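Local coordinates for extracellular solute-binding protein, family 5 (Chelativorans sp., PDB 6WM6), which binds EDTA and related aminopolycarboxylates in the periplasm, probably delivering them to an ABC transporter for uptake, at residues 38-44 with 540-544; 46-52 with 248-254; 295-301 with 532-538. All coordinates share one frame. Residue numbers count along the deposited sequence, not the author numbering.

Overall arrangement
Start at the N terminus: the loop 38-44 leads off, and interaction 1 sets it against 540-544, near the other end of the chain, closing the longest loop. Interactions 2 and 3 both nest inside that loop, one after the other. Interaction 2 closes when 248-254 comes back beside 46-52, adding strand 49-54 to a four-stranded mixed sheet; interaction 3 opens later, at 295-301, and closes when 532-538 pairs with it in another sheet. Interaction 1 touches both: Pro44 packs on Tyr248 and Ile540 on Val50 of interaction 2, while Val39, Leu543 and Arg544 meet Gln299 of interaction 3. Interactions 2 and 3 do not touch, their nearest atoms lying about 5 Å apart.

Interaction 1: residues 38-44 with 540-544; sequences TVNSGTP and ILNLR
An irregular loop, 38-44, runs antiparallel to the end of short strand 540-541 and the turn after it, tying the N-terminal and C-terminal parts of this family 5 solute-binding protein together by asparagine side chains that bond to backbone. Val39 faces Arg544 (CA atoms 6.0 Å apart), Ser41 faces Asn542 (4.7 Å) and Gly42 faces Leu541 (5.6 Å). Asn40 (57/48) and Asn542 (69/15) both take left-handed backbone angles. The single backbone-to-backbone bond runs from Asn542 N to Asn40 O, 2.8 Å. Asn40, chi1 t, has its CA-to-CB bond toward 540-544, and ND2 gives both hydrogens, to Ile540 O and to Leu543 O, each 2.9 Å. Leu543 O also accepts from Gln299 NE2. Asn542, chi1 m, pairs with Gly42: Gly42 N donates to OD1 at 3.1 Å, while ND2 donates to Gly42 O at 2.9 Å and also to Glu558 O. Gly42 is extended, and a beta carbon would clash with Leu541 CD1, which packs 4.3 Å from Pro44 CB. Ser41 OG bonds to Thr38 O at 2.7 Å. Arg544 gives NH1 to Tyr554 OH and NE to Val39 O at 2.8 Å, with a weak NH2 bond to Val39 O at 3.2 Å.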
loop_
_atom_site.group_PDB
_atom_site.type_symbol
_atom_site.label_atom_id
_atom_site.label_comp_id
_atom_site.label_asym_id
_atom_site.label_seq_id
_atom_site.Cartn_x
_atom_site.Cartn_y
_atom_site.Cartn_z
ATOM N N THR A 38 16.449 -9.370 -8.343
ATOM C CA THR A 38 17.007 -10.700 -8.572
ATOM C C THR A 38 17.419 -11.421 -7.287
ATOM O O THR A 38 17.972 -12.533 -7.378
ATOM C CB THR A 38 18.202 -10.663 -9.542
ATOM O OG1 THR A 38 19.234 -9.861 -8.977
ATOM C CG2 THR A 38 17.780 -10.101 -10.888
ATOM N N VAL A 39 17.134 -10.860 -6.108
ATOM C CA VAL A 39 17.462 -11.539 -4.847
ATOM C C VAL A 39 16.858 -12.949 -4.878
ATOM O O VAL A 39 15.724 -13.152 -5.300
ATOM C CB VAL A 39 16.868 -10.722 -3.678
ATOM C CG1 VAL A 39 17.062 -11.494 -2.336
ATOM C CG2 VAL A 39 17.530 -9.333 -3.547
ATOM N N ASN A 40 17.627 -13.926 -4.421
ATOM C CA ASN A 40 17.139 -15.287 -4.250
ATOM C C ASN A 40 16.593 -15.888 -5.539
ATOM O O ASN A 40 15.526 -16.503 -5.562
ATOM C CB ASN A 40 16.084 -15.380 -3.128
ATOM C CG ASN A 40 15.739 -16.815 -2.762
ATOM O OD1 ASN A 40 16.536 -17.724 -2.978
ATOM N ND2 ASN A 40 14.556 -17.011 -2.236
ATOM N N SER A 41 17.347 -15.767 -6.617
ATOM C CA SER A 41 16.971 -16.371 -7.874
ATOM C C SER A 41 17.525 -17.794 -7.973
ATOM O O SER A 41 18.571 -18.119 -7.420
ATOM C CB SER A 41 17.538 -15.556 -9.038
ATOM O OG SER A 41 16.917 -14.274 -9.100
ATOM N N GLY A 42 16.794 -18.636 -8.694
ATOM C CA GLY A 42 17.259 -19.995 -8.936
ATOM C C GLY A 42 16.266 -20.732 -9.801
ATOM O O GLY A 42 15.215 -20.222 -10.178
ATOM N N THR A 43 16.631 -21.971 -10.142
ATOM C CA THR A 43 15.735 -22.844 -10.896
ATOM C C THR A 43 15.305 -23.973 -9.970
ATOM O O THR A 43 16.099 -24.879 -9.672
ATOM C CB THR A 43 16.427 -23.391 -12.149
ATOM O OG1 THR A 43 16.757 -22.297 -13.026
ATOM C CG2 THR A 43 15.490 -24.347 -12.877
ATOM N N PRO A 44 14.079 -23.957 -9.468
ATOM C CA PRO A 44 13.663 -24.985 -8.509
ATOM C C PRO A 44 13.336 -26.305 -9.197
ATOM O O PRO A 44 13.175 -26.376 -10.415
ATOM C CB PRO A 44 12.412 -24.390 -7.853
ATOM C CG PRO A 44 11.899 -23.394 -8.806
ATOM C CD PRO A 44 13.040 -22.930 -9.678
ATOM N N ILE A 540 13.302 -22.302 -0.427
ATOM C CA ILE A 540 12.386 -21.709 -1.399
ATOM C C ILE A 540 13.138 -20.719 -2.280
ATOM O O ILE A 540 13.704 -19.743 -1.775
ATOM C CB ILE A 540 11.205 -21.024 -0.703
ATOM C CG1 ILE A 540 10.480 -21.982 0.238
ATOM C CG2 ILE A 540 10.230 -20.512 -1.762
ATOM C CD1 ILE A 540 9.584 -21.245 1.219
ATOM N N LEU A 541 13.117 -20.960 -3.578
ATOM C CA LEU A 541 13.773 -20.126 -4.575
ATOM C C LEU A 541 12.762 -19.231 -5.270
ATOM O O LEU A 541 11.584 -19.563 -5.383
ATOM C CB LEU A 541 14.452 -21.002 -5.627
ATOM C CG LEU A 541 15.505 -21.991 -5.109
ATOM C CD1 LEU A 541 16.066 -22.807 -6.274
ATOM C CD2 LEU A 541 16.597 -21.278 -4.348
ATOM N N ASN A 542 13.247 -18.086 -5.738
ATOM C CA ASN A 542 12.516 -17.037 -6.449
ATOM C C ASN A 542 11.535 -16.323 -5.555
ATOM O O ASN A 542 10.669 -15.589 -6.044
ATOM C CB ASN A 542 11.886 -17.538 -7.745
ATOM C CG ASN A 542 12.922 -18.100 -8.684
ATOM O OD1 ASN A 542 13.965 -17.492 -8.883
ATOM N ND2 ASN A 542 12.660 -19.269 -9.211
ATOM N N LEU A 543 11.655 -16.488 -4.254
ATOM C CA LEU A 543 10.875 -15.767 -3.261
ATOM C C LEU A 543 11.682 -14.558 -2.822
ATOM O O LEU A 543 12.790 -14.701 -2.264
ATOM C CB LEU A 543 10.587 -16.701 -2.081
ATOM C CG LEU A 543 9.933 -16.035 -0.865
ATOM C CD1 LEU A 543 8.560 -15.475 -1.160
ATOM C CD2 LEU A 543 9.885 -17.053 0.285
ATOM N N ARG A 544 11.120 -13.375 -3.047
ATOM C CA ARG A 544 11.853 -12.180 -2.685
ATOM C C ARG A 544 10.886 -11.111 -2.238
ATOM O O ARG A 544 9.702 -11.104 -2.582
ATOM C CB ARG A 544 12.737 -11.689 -3.834
ATOM C CG ARG A 544 11.962 -11.151 -5.057
ATOM C CD ARG A 544 12.906 -10.701 -6.163
ATOM N NE ARG A 544 13.666 -11.833 -6.675
ATOM C CZ ARG A 544 13.310 -12.608 -7.681
ATOM N NH1 ARG A 544 12.179 -12.416 -8.320
ATOM N NH2 ARG A 544 14.106 -13.609 -8.042
#

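Interaction 2: residues 46-52 with 248-254; sequences KGGEVTF and YLDKLKF
Lys46 brings NZ obliquely to the Tyr248 ring, 4.4 Å from its centroid, an off-centre cation-pi contact. Gly47 N donates to Tyr248 O at 2.7 Å and Gly48 N to Asp250 OD2 at 3.0 Å. Gly48 O takes Asp250 N at 2.8 Å and Lys251 N at 3.3 Å. At Gly47 (110/179) and Gly48 (94/-173) a beta carbon would jam against the preceding carbonyl O. Strands 49-52 and 251-254 lie parallel, axes 4.6 Å apart at 13°, in the register Glu49-Lys251, Val50-Leu252, Thr51-Lys253 and Phe52-Phe254. The ladder is Val50 N to Lys251 O at 3.3 Å, Lys253 N to Val50 O at 2.9 Å and Phe52 N to Lys253 O at 2.8 Å. On the face of Glu49 and Thr51, Glu49 OE1 makes a salt bridge with Lys253 NZ at 3.0 Å, and Lys251 NZ pairs with Glu225. The other face is apolar: Val50 CG2 meets Leu249 CD1 at 3.8 Å and Phe52 CB meets Phe254 CD1 at 3.7 Å, their rings oblique, with Trp559 against Phe52 and Leu252. This is a parallel beta ladder, setting strand 49-54 at the margin of the mixed sheet formed with strands 251-256, 232-237 and 222-228.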
loop_
_atom_site.group_PDB
_atom_site.type_symbol
_atom_site.label_atom_id
_atom_site.label_comp_id
_atom_site.label_asym_id
_atom_site.label_seq_id
_atom_site.Cartn_x
_atom_site.Cartn_y
_atom_site.Cartn_z
ATOM N N LYS A 46 10.645 -29.667 -9.399
ATOM C CA LYS A 46 9.208 -29.782 -9.599
ATOM C C LYS A 46 8.602 -30.548 -8.431
ATOM O O LYS A 46 9.076 -31.641 -8.083
ATOM C CB LYS A 46 8.908 -30.499 -10.918
ATOM C CG LYS A 46 7.926 -29.772 -11.835
ATOM C CD LYS A 46 8.589 -28.653 -12.646
ATOM C CE LYS A 46 7.567 -27.935 -13.535
ATOM N NZ LYS A 46 8.166 -26.899 -14.430
ATOM N N GLY A 47 7.571 -29.975 -7.825
ATOM C CA GLY A 47 6.808 -30.621 -6.781
ATOM C C GLY A 47 7.041 -29.993 -5.417
ATOM O O GLY A 47 7.801 -29.039 -5.252
ATOM N N GLY A 48 6.354 -30.545 -4.438
ATOM C CA GLY A 48 6.461 -30.056 -3.085
ATOM C C GLY A 48 5.396 -29.043 -2.732
ATOM O O GLY A 48 4.461 -28.787 -3.487
ATOM N N GLU A 49 5.537 -28.466 -1.544
ATOM C CA GLU A 49 4.550 -27.519 -1.035
ATOM C C GLU A 49 5.247 -26.396 -0.290
ATOM O O GLU A 49 6.322 -26.591 0.284
ATOM C CB GLU A 49 3.539 -28.185 -0.088
ATOM C CG GLU A 49 2.844 -29.415 -0.662
ATOM C CD GLU A 49 1.674 -29.874 0.194
ATOM O OE1 GLU A 49 1.464 -29.280 1.270
ATOM O OE2 GLU A 49 0.970 -30.820 -0.223
ATOM N N VAL A 50 4.634 -25.219 -0.307
ATOM C CA VAL A 50 5.066 -24.059 0.469
ATOM C C VAL A 50 3.844 -23.513 1.194
ATOM O O VAL A 50 2.760 -23.397 0.599
ATOM C CB VAL A 50 5.694 -22.975 -0.424
ATOM C CG1 VAL A 50 5.804 -21.629 0.321
ATOM C CG2 VAL A 50 7.040 -23.436 -0.951
ATOM N N THR A 51 4.021 -23.167 2.468
ATOM C CA THR A 51 2.982 -22.540 3.272
ATOM C C THR A 51 3.433 -21.153 3.702
ATOM O O THR A 51 4.505 -20.999 4.294
ATOM C CB THR A 51 2.638 -23.395 4.479
ATOM O OG1 THR A 51 2.144 -24.671 4.038
ATOM C CG2 THR A 51 1.562 -22.741 5.311
ATOM N N PHE A 52 2.595 -20.160 3.422
ATOM C CA PHE A 52 2.860 -18.739 3.670
ATOM C C PHE A 52 1.839 -18.247 4.685
ATOM O O PHE A 52 0.630 -18.373 4.472
ATOM C CB PHE A 52 2.711 -18.018 2.320
ATOM C CG PHE A 52 3.126 -16.564 2.284
ATOM C CD1 PHE A 52 2.479 -15.606 3.039
ATOM C CD2 PHE A 52 4.135 -16.150 1.429
ATOM C CE1 PHE A 52 2.866 -14.260 2.961
ATOM C CE2 PHE A 52 4.505 -14.817 1.349
ATOM C CZ PHE A 52 3.874 -13.885 2.111
ATOM N N TYR A 248 5.635 -24.532 -10.110
ATOM C CA TYR A 248 6.546 -25.590 -9.678
ATOM C C TYR A 248 6.057 -26.408 -8.496
ATOM O O TYR A 248 6.580 -27.509 -8.281
ATOM C CB TYR A 248 7.910 -24.990 -9.302
ATOM C CG TYR A 248 8.654 -24.398 -10.463
ATOM C CD1 TYR A 248 8.452 -23.089 -10.865
ATOM C CD2 TYR A 248 9.585 -25.148 -11.168
ATOM C CE1 TYR A 248 9.144 -22.549 -11.927
ATOM C CE2 TYR A 248 10.282 -24.609 -12.236
ATOM C CZ TYR A 248 10.053 -23.305 -12.601
ATOM O OH TYR A 248 10.739 -22.742 -13.666
ATOM N N LEU A 249 5.092 -25.929 -7.727
ATOM C CA LEU A 249 4.668 -26.605 -6.502
ATOM C C LEU A 249 3.416 -27.437 -6.732
ATOM O O LEU A 249 2.553 -27.104 -7.548
ATOM C CB LEU A 249 4.370 -25.586 -5.405
ATOM C CG LEU A 249 5.550 -24.707 -4.986
ATOM C CD1 LEU A 249 5.055 -23.521 -4.194
ATOM C CD2 LEU A 249 6.550 -25.515 -4.189
ATOM N N ASP A 250 3.318 -28.530 -5.982
ATOM C CA ASP A 250 2.084 -29.306 -5.967
ATOM C C ASP A 250 0.994 -28.595 -5.183
ATOM O O ASP A 250 -0.178 -28.694 -5.541
ATOM C CB ASP A 250 2.335 -30.682 -5.345
ATOM C CG ASP A 250 3.231 -31.552 -6.199
ATOM O OD1 ASP A 250 3.029 -31.588 -7.424
ATOM O OD2 ASP A 250 4.145 -32.183 -5.630
ATOM N N LYS A 251 1.356 -27.888 -4.113
ATOM C CA LYS A 251 0.410 -27.080 -3.370
ATOM C C LYS A 251 1.092 -25.820 -2.868
ATOM O O LYS A 251 2.264 -25.836 -2.466
ATOM C CB LYS A 251 -0.212 -27.826 -2.178
ATOM C CG LYS A 251 -0.920 -29.110 -2.577
ATOM C CD LYS A 251 -1.964 -29.525 -1.553
ATOM C CE LYS A 251 -2.580 -30.869 -1.932
ATOM N NZ LYS A 251 -3.730 -31.229 -1.053
ATOM N N LEU A 252 0.341 -24.718 -2.905
ATOM C CA LEU A 252 0.709 -23.441 -2.305
ATOM C C LEU A 252 -0.386 -23.122 -1.299
ATOM O O LEU A 252 -1.578 -23.090 -1.658
ATOM C CB LEU A 252 0.774 -22.354 -3.378
ATOM C CG LEU A 252 0.959 -20.932 -2.854
ATOM C CD1 LEU A 252 2.255 -20.795 -2.071
ATOM C CD2 LEU A 252 0.926 -19.959 -4.040
ATOM N N LYS A 253 -0.011 -22.953 -0.041
ATOM C CA LYS A 253 -0.964 -22.790 1.040
ATOM C C LYS A 253 -0.742 -21.457 1.734
ATOM O O LYS A 253 0.401 -21.010 1.899
ATOM C CB LYS A 253 -0.812 -23.928 2.067
ATOM C CG LYS A 253 -1.278 -25.272 1.528
ATOM C CD LYS A 253 -0.909 -26.424 2.438
ATOM C CE LYS A 253 -1.544 -27.699 1.919
ATOM N NZ LYS A 253 -1.120 -28.875 2.725
ATOM N N PHE A 254 -1.843 -20.821 2.146
ATOM C CA PHE A 254 -1.805 -19.625 2.985
ATOM C C PHE A 254 -2.458 -19.981 4.306
ATOM O O PHE A 254 -3.654 -20.304 4.341
ATOM C CB PHE A 254 -2.494 -18.466 2.279
ATOM C CG PHE A 254 -1.791 -18.030 1.032
ATOM C CD1 PHE A 254 -0.669 -17.218 1.108
ATOM C CD2 PHE A 254 -2.241 -18.441 -0.201
ATOM C CE1 PHE A 254 -0.013 -16.813 -0.031
ATOM C CE2 PHE A 254 -1.587 -18.022 -1.369
ATOM C CZ PHE A 254 -0.481 -17.223 -1.281
#

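Interaction 3: residues 295-301 with 532-538; sequences GIDFQMN and TALIYKE
An antiparallel strand pair joins 296-299 to 534-537, the axes 4.7 Å apart at closest approach and 154° between their directions. Ile296 opposes Lys537 and Phe298 opposes Ile535 as non-hydrogen-bonded pairs, with Asp297-Tyr536 and Gln299-Leu534 the hydrogen-bonded ones. Asp297 N reaches Tyr536 O at 2.9 Å and Tyr536 N returns to Asp297 O at 3.0 Å; Gln299 N to Leu534 O and Leu534 N to Gln299 O are both 2.9 Å. Beyond the strands, Glu538 N bonds to Gly295 O, Thr532 N to Asn301 O and Asn301 N to Thr532 OG1, each at 2.9 Å, Thr532 OG1 also bonding to Asp545 OD2. On one face Ile535 fits between its neighbours across the gap, CG2 against Ile296 CG2 at 3.7 Å and CG1 against Phe298 CB at 3.9 Å; helices 263-268 and 282-290 cover this apolar ridge. Ile296 CG1 also rests on Lys537 CE at 3.5 Å. On the other face the Tyr536 ring (chi1 p) leans across the opposing strand, CE1 3.9 Å from Phe298 CA, and Gln299 (chi1 m) closes over its tip, NE2 donating to Tyr536 OH at 2.9 Å. A water donates to Ile296 O and Glu538 OE1, 2.9 Å each. So the backbone ladder sets the register, while the chemistry divides by face: hydrocarbon toward the helices, and an amide-phenol hydrogen bond on the side where Gln299 meets Leu543 and Asp545.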
loop_
_atom_site.group_PDB
_atom_site.type_symbol
_atom_site.label_atom_id
_atom_site.label_comp_id
_atom_site.label_asym_id
_atom_site.label_seq_id
_atom_site.Cartn_x
_atom_site.Cartn_y
_atom_site.Cartn_z
ATOM N N GLY A 295 17.904 -23.229 8.653
ATOM C CA GLY A 295 17.636 -22.952 7.260
ATOM C C GLY A 295 16.745 -21.756 7.043
ATOM O O GLY A 295 16.102 -21.673 5.991
ATOM N N ILE A 296 16.685 -20.838 7.998
ATOM C CA ILE A 296 15.854 -19.637 7.905
ATOM C C ILE A 296 16.723 -18.461 7.502
ATOM O O ILE A 296 17.830 -18.285 8.032
ATOM C CB ILE A 296 15.136 -19.367 9.236
ATOM C CG1 ILE A 296 14.077 -20.474 9.466
ATOM C CG2 ILE A 296 14.528 -17.969 9.257
ATOM C CD1 ILE A 296 13.505 -20.519 10.853
ATOM N N ASP A 297 16.232 -17.672 6.549
ATOM C CA ASP A 297 16.891 -16.443 6.118
ATOM C C ASP A 297 15.842 -15.346 6.106
ATOM O O ASP A 297 14.652 -15.580 6.317
ATOM C CB ASP A 297 17.527 -16.595 4.727
ATOM C CG ASP A 297 18.720 -15.647 4.521
ATOM O OD1 ASP A 297 18.980 -14.758 5.383
ATOM O OD2 ASP A 297 19.397 -15.802 3.483
ATOM N N PHE A 298 16.293 -14.111 5.857
ATOM C CA PHE A 298 15.351 -13.001 5.831
ATOM C C PHE A 298 15.830 -11.897 4.902
ATOM O O PHE A 298 17.023 -11.769 4.622
ATOM C CB PHE A 298 15.062 -12.462 7.248
ATOM C CG PHE A 298 16.229 -11.838 7.938
ATOM C CD1 PHE A 298 17.152 -12.614 8.611
ATOM C CD2 PHE A 298 16.392 -10.464 7.933
ATOM C CE1 PHE A 298 18.232 -12.042 9.262
ATOM C CE2 PHE A 298 17.472 -9.879 8.582
ATOM C CZ PHE A 298 18.389 -10.671 9.246
ATOM N N GLN A 299 14.868 -11.127 4.422
ATOM C CA GLN A 299 15.083 -9.949 3.581
ATOM C C GLN A 299 14.274 -8.817 4.198
ATOM O O GLN A 299 13.134 -9.022 4.639
ATOM C CB GLN A 299 14.604 -10.186 2.164
ATOM C CG GLN A 299 15.332 -11.288 1.410
ATOM C CD GLN A 299 14.636 -11.669 0.133
ATOM O OE1 GLN A 299 14.076 -10.829 -0.566
ATOM N NE2 GLN A 299 14.647 -12.966 -0.206
ATOM N N MET A 300 14.845 -7.607 4.238
ATOM C CA MET A 300 14.176 -6.433 4.744
ATOM C C MET A 300 14.537 -5.233 3.878
ATOM O O MET A 300 15.710 -5.068 3.525
ATOM C CB MET A 300 14.632 -6.133 6.170
ATOM C CG MET A 300 14.326 -7.234 7.152
ATOM S SD MET A 300 14.827 -6.835 8.828
ATOM C CE MET A 300 13.819 -5.429 9.173
ATOM N N ASN A 301 13.546 -4.396 3.581
ATOM C CA ASN A 301 13.736 -3.239 2.714
ATOM C C ASN A 301 12.823 -2.111 3.183
ATOM O O ASN A 301 11.821 -2.351 3.875
ATOM C CB ASN A 301 13.406 -3.588 1.255
ATOM C CG ASN A 301 14.339 -4.607 0.682
ATOM O OD1 ASN A 301 15.499 -4.331 0.381
ATOM N ND2 ASN A 301 13.840 -5.827 0.547
ATOM N N THR A 532 10.033 -3.634 5.785
ATOM C CA THR A 532 9.442 -4.929 5.528
ATOM C C THR A 532 10.257 -6.019 6.236
ATOM O O THR A 532 11.395 -5.811 6.665
ATOM C CB THR A 532 9.444 -5.254 4.038
ATOM O OG1 THR A 532 10.813 -5.431 3.634
ATOM C CG2 THR A 532 8.806 -4.172 3.198
ATOM N N ALA A 533 9.669 -7.203 6.350
ATOM C CA ALA A 533 10.415 -8.352 6.858
ATOM C C ALA A 533 9.837 -9.612 6.229
ATOM O O ALA A 533 8.753 -10.064 6.611
ATOM C CB ALA A 533 10.341 -8.418 8.382
ATOM N N LEU A 534 10.570 -10.191 5.299
ATOM C CA LEU A 534 10.243 -11.485 4.700
ATOM C C LEU A 534 11.193 -12.500 5.304
ATOM O O LEU A 534 12.400 -12.412 5.115
ATOM C CB LEU A 534 10.428 -11.416 3.189
ATOM C CG LEU A 534 10.060 -12.652 2.392
ATOM C CD1 LEU A 534 8.576 -12.950 2.443
ATOM C CD2 LEU A 534 10.545 -12.468 0.946
ATOM N N ILE A 535 10.652 -13.442 6.071
ATOM C CA ILE A 535 11.438 -14.396 6.847
ATOM C C ILE A 535 10.965 -15.778 6.425
ATOM O O ILE A 535 9.752 -16.052 6.446
ATOM C CB ILE A 535 11.253 -14.174 8.355
ATOM C CG1 ILE A 535 11.476 -12.701 8.729
ATOM C CG2 ILE A 535 12.238 -15.068 9.150
ATOM C CD1 ILE A 535 11.125 -12.353 10.177
ATOM N N TYR A 536 11.894 -16.642 6.018
ATOM C CA TYR A 536 11.479 -17.810 5.246
ATOM C C TYR A 536 12.528 -18.905 5.268
ATOM O O TYR A 536 13.690 -18.675 5.580
ATOM C CB TYR A 536 11.189 -17.415 3.779
ATOM C CG TYR A 536 12.404 -16.814 3.097
ATOM C CD1 TYR A 536 12.742 -15.478 3.307
ATOM C CD2 TYR A 536 13.228 -17.564 2.268
ATOM C CE1 TYR A 536 13.876 -14.929 2.721
ATOM C CE2 TYR A 536 14.346 -17.026 1.676
ATOM C CZ TYR A 536 14.662 -15.702 1.906
ATOM O OH TYR A 536 15.782 -15.125 1.349
ATOM N N LYS A 537 12.105 -20.102 4.871
ATOM C CA LYS A 537 13.022 -21.211 4.676
ATOM C C LYS A 537 13.743 -21.058 3.340
ATOM O O LYS A 537 13.100 -20.961 2.286
ATOM C CB LYS A 537 12.225 -22.515 4.737
ATOM C CG LYS A 537 11.700 -22.827 6.133
ATOM C CD LYS A 537 12.830 -23.192 7.098
ATOM C CE LYS A 537 12.353 -23.399 8.537
ATOM N NZ LYS A 537 11.669 -24.704 8.712
ATOM N N GLU A 538 15.079 -21.068 3.389
ATOM C CA GLU A 538 15.903 -20.756 2.228
ATOM C C GLU A 538 15.860 -21.813 1.144
ATOM O O GLU A 538 16.306 -21.557 0.026
ATOM C CB GLU A 538 17.340 -20.488 2.674
ATOM C CG GLU A 538 18.057 -21.711 3.176
ATOM C CD GLU A 538 19.335 -21.379 3.939
ATOM O OE1 GLU A 538 19.716 -20.189 3.968
ATOM O OE2 GLU A 538 19.939 -22.304 4.511
HETATM O O HOH W 1 20.188 -18.892 6.492
#